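Local coordinates for protein adenosyl-chloride synthase (Thermotoga maritima, PDB 2ZBV) that probably cleaves S-adenosyl-L-methionine with chloride or water as the attacking group, and binds adenosine between its subunits, at residues F189-V203 against K210-D222. Residues are numbered along the deposited sequence; the frame is centred on the assembly and turned at random.
Sequences FDLFLKLSVDFDDVV and KEFKAAVAKAFGD. With ADN (adenosine), chain F.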
loop_
_atom_site.group_PDB
_atom_site.type_symbol
_atom_site.label_atom_id
_atom_site.label_comp_id
_atom_site.label_asym_id
_atom_site.label_seq_id
_atom_site.Cartn_x
_atom_site.Cartn_y
_atom_site.Cartn_z
ATOM N N PHE A 189 -16.777 9.820 -22.237
ATOM C CA PHE A 189 -17.621 10.990 -22.024
ATOM C C PHE A 189 -17.887 11.694 -23.353
ATOM O O PHE A 189 -18.901 12.372 -23.509
ATOM C CB PHE A 189 -16.981 11.970 -21.042
ATOM C CG PHE A 189 -17.977 12.877 -20.379
ATOM C CD1 PHE A 189 -18.776 12.408 -19.342
ATOM C CD2 PHE A 189 -18.157 14.180 -20.826
ATOM C CE1 PHE A 189 -19.744 13.221 -18.761
ATOM C CE2 PHE A 189 -19.124 15.002 -20.252
ATOM C CZ PHE A 189 -19.919 14.521 -19.217
ATOM N N ASP A 190 -16.969 11.536 -24.305
ATOM C CA ASP A 190 -17.128 12.132 -25.633
ATOM C C ASP A 190 -18.311 11.477 -26.335
ATOM O O ASP A 190 -19.120 12.151 -26.970
ATOM C CB ASP A 190 -15.869 11.929 -26.480
ATOM C CG ASP A 190 -14.744 12.858 -26.082
ATOM O OD1 ASP A 190 -15.003 14.070 -25.929
ATOM O OD2 ASP A 190 -13.599 12.379 -25.933
ATOM N N LEU A 191 -18.400 10.156 -26.220
ATOM C CA LEU A 191 -19.497 9.413 -26.824
ATOM C C LEU A 191 -20.799 9.933 -26.217
ATOM O O LEU A 191 -21.783 10.174 -26.921
ATOM C CB LEU A 191 -19.350 7.919 -26.527
ATOM C CG LEU A 191 -20.386 7.016 -27.197
ATOM C CD1 LEU A 191 -20.112 6.977 -28.692
ATOM C CD2 LEU A 191 -20.324 5.616 -26.615
ATOM N N PHE A 192 -20.790 10.104 -24.899
ATOM C CA PHE A 192 -21.952 10.605 -24.174
ATOM C C PHE A 192 -22.314 12.005 -24.657
ATOM O O PHE A 192 -23.489 12.362 -24.729
ATOM C CB PHE A 192 -21.652 10.622 -22.670
ATOM C CG PHE A 192 -22.711 11.296 -21.840
ATOM C CD1 PHE A 192 -22.466 12.530 -21.253
ATOM C CD2 PHE A 192 -23.944 10.689 -21.629
ATOM C CE1 PHE A 192 -23.435 13.151 -20.465
ATOM C CE2 PHE A 192 -24.919 11.300 -20.844
ATOM C CZ PHE A 192 -24.664 12.534 -20.260
ATOM N N LEU A 193 -21.303 12.791 -24.997
ATOM C CA LEU A 193 -21.528 14.150 -25.466
ATOM C C LEU A 193 -22.188 14.214 -26.836
ATOM O O LEU A 193 -22.519 15.299 -27.314
ATOM C CB LEU A 193 -20.209 14.923 -25.497
ATOM C CG LEU A 193 -19.637 15.304 -24.129
ATOM C CD1 LEU A 193 -18.302 16.013 -24.306
ATOM C CD2 LEU A 193 -20.629 16.199 -23.397
ATOM N N LYS A 194 -22.375 13.059 -27.470
ATOM C CA LYS A 194 -23.013 13.014 -28.782
ATOM C C LYS A 194 -24.524 12.899 -28.645
ATOM O O LYS A 194 -25.247 12.901 -29.640
ATOM C CB LYS A 194 -22.463 11.850 -29.609
ATOM C CG LYS A 194 -21.071 12.126 -30.140
ATOM C CD LYS A 194 -20.450 10.924 -30.820
ATOM C CE LYS A 194 -19.059 11.275 -31.340
ATOM N NZ LYS A 194 -18.305 10.075 -31.787
ATOM N N LEU A 195 -24.993 12.795 -27.405
ATOM C CA LEU A 195 -26.421 12.705 -27.128
ATOM C C LEU A 195 -26.951 14.126 -26.996
ATOM O O LEU A 195 -28.076 14.341 -26.541
ATOM C CB LEU A 195 -26.679 11.954 -25.817
ATOM C CG LEU A 195 -26.394 10.453 -25.739
ATOM C CD1 LEU A 195 -26.688 9.966 -24.327
ATOM C CD2 LEU A 195 -27.248 9.700 -26.750
ATOM N N SER A 196 -26.127 15.088 -27.394
ATOM C CA SER A 196 -26.484 16.498 -27.308
ATOM C C SER A 196 -26.939 16.836 -25.888
ATOM O O SER A 196 -28.069 17.272 -25.662
ATOM C CB SER A 196 -27.588 16.847 -28.315
ATOM O OG SER A 196 -28.814 16.214 -27.995
ATOM N N VAL A 197 -26.044 16.599 -24.937
ATOM C CA VAL A 197 -26.294 16.894 -23.534
ATOM C C VAL A 197 -25.183 17.840 -23.127
ATOM O O VAL A 197 -24.137 17.891 -23.769
ATOM C CB VAL A 197 -26.213 15.635 -22.650
ATOM C CG1 VAL A 197 -27.364 14.704 -22.960
ATOM C CG2 VAL A 197 -24.891 14.929 -22.877
ATOM N N ASP A 198 -25.401 18.590 -22.062
ATOM C CA ASP A 198 -24.392 19.527 -21.620
ATOM C C ASP A 198 -24.435 19.667 -20.109
ATOM O O ASP A 198 -25.373 19.209 -19.459
ATOM C CB ASP A 198 -24.627 20.883 -22.291
ATOM C CG ASP A 198 -23.587 21.917 -21.904
ATOM O OD1 ASP A 198 -22.378 21.644 -22.079
ATOM O OD2 ASP A 198 -23.984 23.007 -21.431
ATOM N N PHE A 199 -23.403 20.281 -19.551
ATOM C CA PHE A 199 -23.354 20.494 -18.123
ATOM C C PHE A 199 -24.586 21.311 -17.741
ATOM O O PHE A 199 -24.970 22.238 -18.454
ATOM C CB PHE A 199 -22.060 21.221 -17.763
ATOM C CG PHE A 199 -20.827 20.403 -18.026
ATOM C CD1 PHE A 199 -20.565 19.264 -17.273
ATOM C CD2 PHE A 199 -19.955 20.744 -19.057
ATOM C CE1 PHE A 199 -19.454 18.470 -17.540
ATOM C CE2 PHE A 199 -18.837 19.956 -19.337
ATOM C CZ PHE A 199 -18.587 18.814 -18.575
ATOM N N ASP A 200 -25.201 20.939 -16.623
ATOM C CA ASP A 200 -26.411 21.570 -16.099
ATOM C C ASP A 200 -27.650 20.820 -16.562
ATOM O O ASP A 200 -28.744 21.027 -16.030
ATOM C CB ASP A 200 -26.520 23.039 -16.509
ATOM C CG ASP A 200 -25.433 23.889 -15.899
ATOM O OD1 ASP A 200 -25.070 23.621 -14.733
ATOM O OD2 ASP A 200 -24.952 24.825 -16.573
ATOM N N ASP A 201 -27.493 19.960 -17.563
ATOM C CA ASP A 201 -28.634 19.172 -18.008
ATOM C C ASP A 201 -28.842 18.100 -16.945
ATOM O O ASP A 201 -28.021 17.931 -16.036
ATOM C CB ASP A 201 -28.367 18.498 -19.357
ATOM C CG ASP A 201 -28.772 19.368 -20.547
ATOM O OD1 ASP A 201 -29.908 19.888 -20.553
ATOM O OD2 ASP A 201 -27.959 19.517 -21.484
ATOM N N VAL A 202 -29.951 17.387 -17.053
ATOM C CA VAL A 202 -30.257 16.315 -16.128
ATOM C C VAL A 202 -30.552 15.104 -16.989
ATOM O O VAL A 202 -31.308 15.192 -17.955
ATOM C CB VAL A 202 -31.486 16.639 -15.258
ATOM C CG1 VAL A 202 -31.928 15.405 -14.505
ATOM C CG2 VAL A 202 -31.146 17.747 -14.274
ATOM N N VAL A 203 -29.938 13.977 -16.651
ATOM C CA VAL A 203 -30.157 12.762 -17.411
ATOM C C VAL A 203 -30.646 11.661 -16.492
ATOM O O VAL A 203 -30.620 11.800 -15.264
ATOM C CB VAL A 203 -28.853 12.296 -18.118
ATOM C CG1 VAL A 203 -28.328 13.409 -19.020
ATOM C CG2 VAL A 203 -27.800 11.907 -17.089
ATOM N N LYS A 210 -33.942 -0.103 -11.751
ATOM C CA LYS A 210 -34.033 1.221 -11.153
ATOM C C LYS A 210 -33.689 2.325 -12.134
ATOM O O LYS A 210 -32.973 2.110 -13.112
ATOM C CB LYS A 210 -33.073 1.348 -9.971
ATOM C CG LYS A 210 -33.124 0.232 -8.961
ATOM C CD LYS A 210 -32.016 0.424 -7.944
ATOM C CE LYS A 210 -31.870 -0.789 -7.051
ATOM N NZ LYS A 210 -30.766 -0.609 -6.071
ATOM N N GLU A 211 -34.194 3.518 -11.850
ATOM C CA GLU A 211 -33.912 4.681 -12.673
ATOM C C GLU A 211 -33.743 5.880 -11.753
ATOM O O GLU A 211 -34.589 6.148 -10.897
ATOM C CB GLU A 211 -35.037 4.942 -13.672
ATOM C CG GLU A 211 -34.706 6.050 -14.661
ATOM C CD GLU A 211 -35.813 6.286 -15.670
ATOM O OE1 GLU A 211 -36.943 6.608 -15.243
ATOM O OE2 GLU A 211 -35.553 6.152 -16.888
ATOM N N PHE A 212 -32.632 6.586 -11.927
ATOM C CA PHE A 212 -32.323 7.756 -11.116
ATOM C C PHE A 212 -32.139 8.961 -12.015
ATOM O O PHE A 212 -31.778 8.827 -13.186
ATOM C CB PHE A 212 -31.002 7.569 -10.372
ATOM C CG PHE A 212 -30.944 6.357 -9.498
ATOM C CD1 PHE A 212 -31.080 6.475 -8.121
ATOM C CD2 PHE A 212 -30.702 5.100 -10.044
ATOM C CE1 PHE A 212 -30.975 5.358 -7.297
ATOM C CE2 PHE A 212 -30.594 3.977 -9.226
ATOM C CZ PHE A 212 -30.730 4.109 -7.852
ATOM N N LYS A 213 -32.383 10.138 -11.462
ATOM C CA LYS A 213 -32.153 11.369 -12.193
ATOM C C LYS A 213 -30.782 11.829 -11.701
ATOM O O LYS A 213 -30.450 11.672 -10.521
ATOM C CB LYS A 213 -33.200 12.429 -11.855
ATOM C CG LYS A 213 -34.548 12.232 -12.528
ATOM C CD LYS A 213 -35.366 13.515 -12.454
ATOM C CE LYS A 213 -36.746 13.331 -13.060
ATOM N NZ LYS A 213 -37.544 12.355 -12.266
ATOM N N ALA A 214 -29.974 12.380 -12.597
ATOM C CA ALA A 214 -28.657 12.839 -12.192
ATOM C C ALA A 214 -28.247 14.065 -12.978
ATOM O O ALA A 214 -28.414 14.114 -14.193
ATOM C CB ALA A 214 -27.629 11.728 -12.380
ATOM N N ALA A 215 -27.714 15.055 -12.270
ATOM C CA ALA A 215 -27.263 16.285 -12.898
ATOM C C ALA A 215 -25.923 16.048 -13.574
ATOM O O ALA A 215 -25.067 15.343 -13.042
ATOM C CB ALA A 215 -27.127 17.387 -11.861
ATOM N N VAL A 216 -25.762 16.615 -14.762
ATOM C CA VAL A 216 -24.511 16.500 -15.497
ATOM C C VAL A 216 -23.673 17.660 -14.970
ATOM O O VAL A 216 -24.020 18.825 -15.167
ATOM C CB VAL A 216 -24.744 16.652 -17.006
ATOM C CG1 VAL A 216 -23.424 16.550 -17.753
ATOM C CG2 VAL A 216 -25.710 15.583 -17.484
ATOM N N ALA A 217 -22.581 17.343 -14.283
ATOM C CA ALA A 217 -21.743 18.379 -13.697
ATOM C C ALA A 217 -20.257 18.158 -13.908
ATOM O O ALA A 217 -19.826 17.081 -14.307
ATOM C CB ALA A 217 -22.043 18.494 -12.202
ATOM N N LYS A 218 -19.480 19.199 -13.633
ATOM C CA LYS A 218 -18.035 19.151 -13.779
ATOM C C LYS A 218 -17.366 18.655 -12.503
ATOM O O LYS A 218 -16.498 17.780 -12.547
ATOM C CB LYS A 218 -17.494 20.542 -14.112
ATOM C CG LYS A 218 -17.955 21.101 -15.446
ATOM C CD LYS A 218 -17.393 22.499 -15.658
ATOM C CE LYS A 218 -17.823 23.084 -16.995
ATOM N NZ LYS A 218 -17.329 24.486 -17.150
ATOM N N ALA A 219 -17.781 19.212 -11.368
ATOM C CA ALA A 219 -17.196 18.854 -10.079
ATOM C C ALA A 219 -18.217 18.302 -9.089
ATOM O O ALA A 219 -19.404 18.626 -9.159
ATOM C CB ALA A 219 -16.499 20.076 -9.475
ATOM N N PHE A 220 -17.743 17.474 -8.161
ATOM C CA PHE A 220 -18.608 16.870 -7.151
ATOM C C PHE A 220 -19.372 17.958 -6.394
ATOM O O PHE A 220 -20.577 17.832 -6.133
ATOM C CB PHE A 220 -17.772 16.061 -6.150
ATOM C CG PHE A 220 -16.862 15.052 -6.793
ATOM C CD1 PHE A 220 -17.380 13.902 -7.387
ATOM C CD2 PHE A 220 -15.480 15.255 -6.809
ATOM C CE1 PHE A 220 -16.538 12.965 -7.990
ATOM C CE2 PHE A 220 -14.631 14.328 -7.405
ATOM C CZ PHE A 220 -15.161 13.178 -7.999
ATOM N N GLY A 221 -18.662 19.029 -6.053
ATOM C CA GLY A 221 -19.268 20.116 -5.308
ATOM C C GLY A 221 -20.267 20.963 -6.077
ATOM O O GLY A 221 -20.781 21.940 -5.535
ATOM N N ASP A 222 -20.544 20.604 -7.329
ATOM C CA ASP A 222 -21.496 21.369 -8.133
ATOM C C ASP A 222 -22.940 21.005 -7.819
ATOM O O ASP A 222 -23.873 21.611 -8.351
ATOM C CB ASP A 222 -21.228 21.178 -9.625
ATOM C CG ASP A 222 -19.937 21.829 -10.063
ATOM O OD1 ASP A 222 -19.502 22.787 -9.386
ATOM O OD2 ASP A 222 -19.364 21.395 -11.081
HETATM O "O5'" ADN F . -9.232 14.810 -6.916
HETATM C "C5'" ADN F . -9.010 13.939 -5.815
HETATM C "C4'" ADN F . -9.987 14.308 -4.705
HETATM O "O4'" ADN F . -11.361 14.128 -5.132
HETATM C "C3'" ADN F . -9.811 13.428 -3.450
HETATM O "O3'" ADN F . -8.909 14.038 -2.542
HETATM C "C2'" ADN F . -11.258 13.271 -2.902
HETATM O "O2'" ADN F . -11.391 13.814 -1.575
HETATM C "C1'" ADN F . -12.149 14.000 -3.917
HETATM N N9 ADN F . -13.360 13.214 -4.198
HETATM C C8 ADN F . -13.407 11.996 -4.834
HETATM N N7 ADN F . -14.633 11.578 -4.913
HETATM C C5 ADN F . -15.455 12.485 -4.340
HETATM C C6 ADN F . -16.865 12.576 -4.127
HETATM N N6 ADN F . -17.702 11.569 -4.554
HETATM N N1 ADN F . -17.359 13.665 -3.499
HETATM C C2 ADN F . -16.558 14.653 -3.077
HETATM N N3 ADN F . -15.234 14.604 -3.257
HETATM C C4 ADN F . -14.650 13.553 -3.876
#
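V216 is gripped by 189-203 through both backbone and side chain. Its O accepts D200 N at 2.8 Å, lying in the carbonyl plane with an N-H...O angle of 177°, and its N donates to D201 O at 2.9 Å. The type II turn D198-D201 thus docks on the end of strand 210-216, just beyond the antiparallel pairs V202-A215 and V203-A214, the latter hydrogen-bonded. Followed outward, V216 CB sits 3.6 Å from both D198 O and D201 O; CG1, anti to the backbone N (chi1 179°), packs on D198 O, then on F199 CA and the edge of the F189 ring; CG2 packs on D201 O, meets V203 CG1 at 3.7 Å and touches the edge of the F192 ring. Helix 189-192 is thereby joined to the hairpin. K218 CG stands 3.7 Å from the F199 ring centroid, 12° off the normal, a CH-pi contact, and K218 also touches F124 of the second subunit. Beyond K218, D222 OD2 accepts A219 N at 2.7 Å, tying down the turn that carries F220, whose ring lies over the adenine face with CD2 3.5 Å from ADN C4. A serine in place of F220 would probably let the adenine shift or tilt and leave the H231 ring without its edge-to-face partner. Backbone bonds and methyl packing at V216 together imply a firmly placed strand end, from which the chain leads to F220.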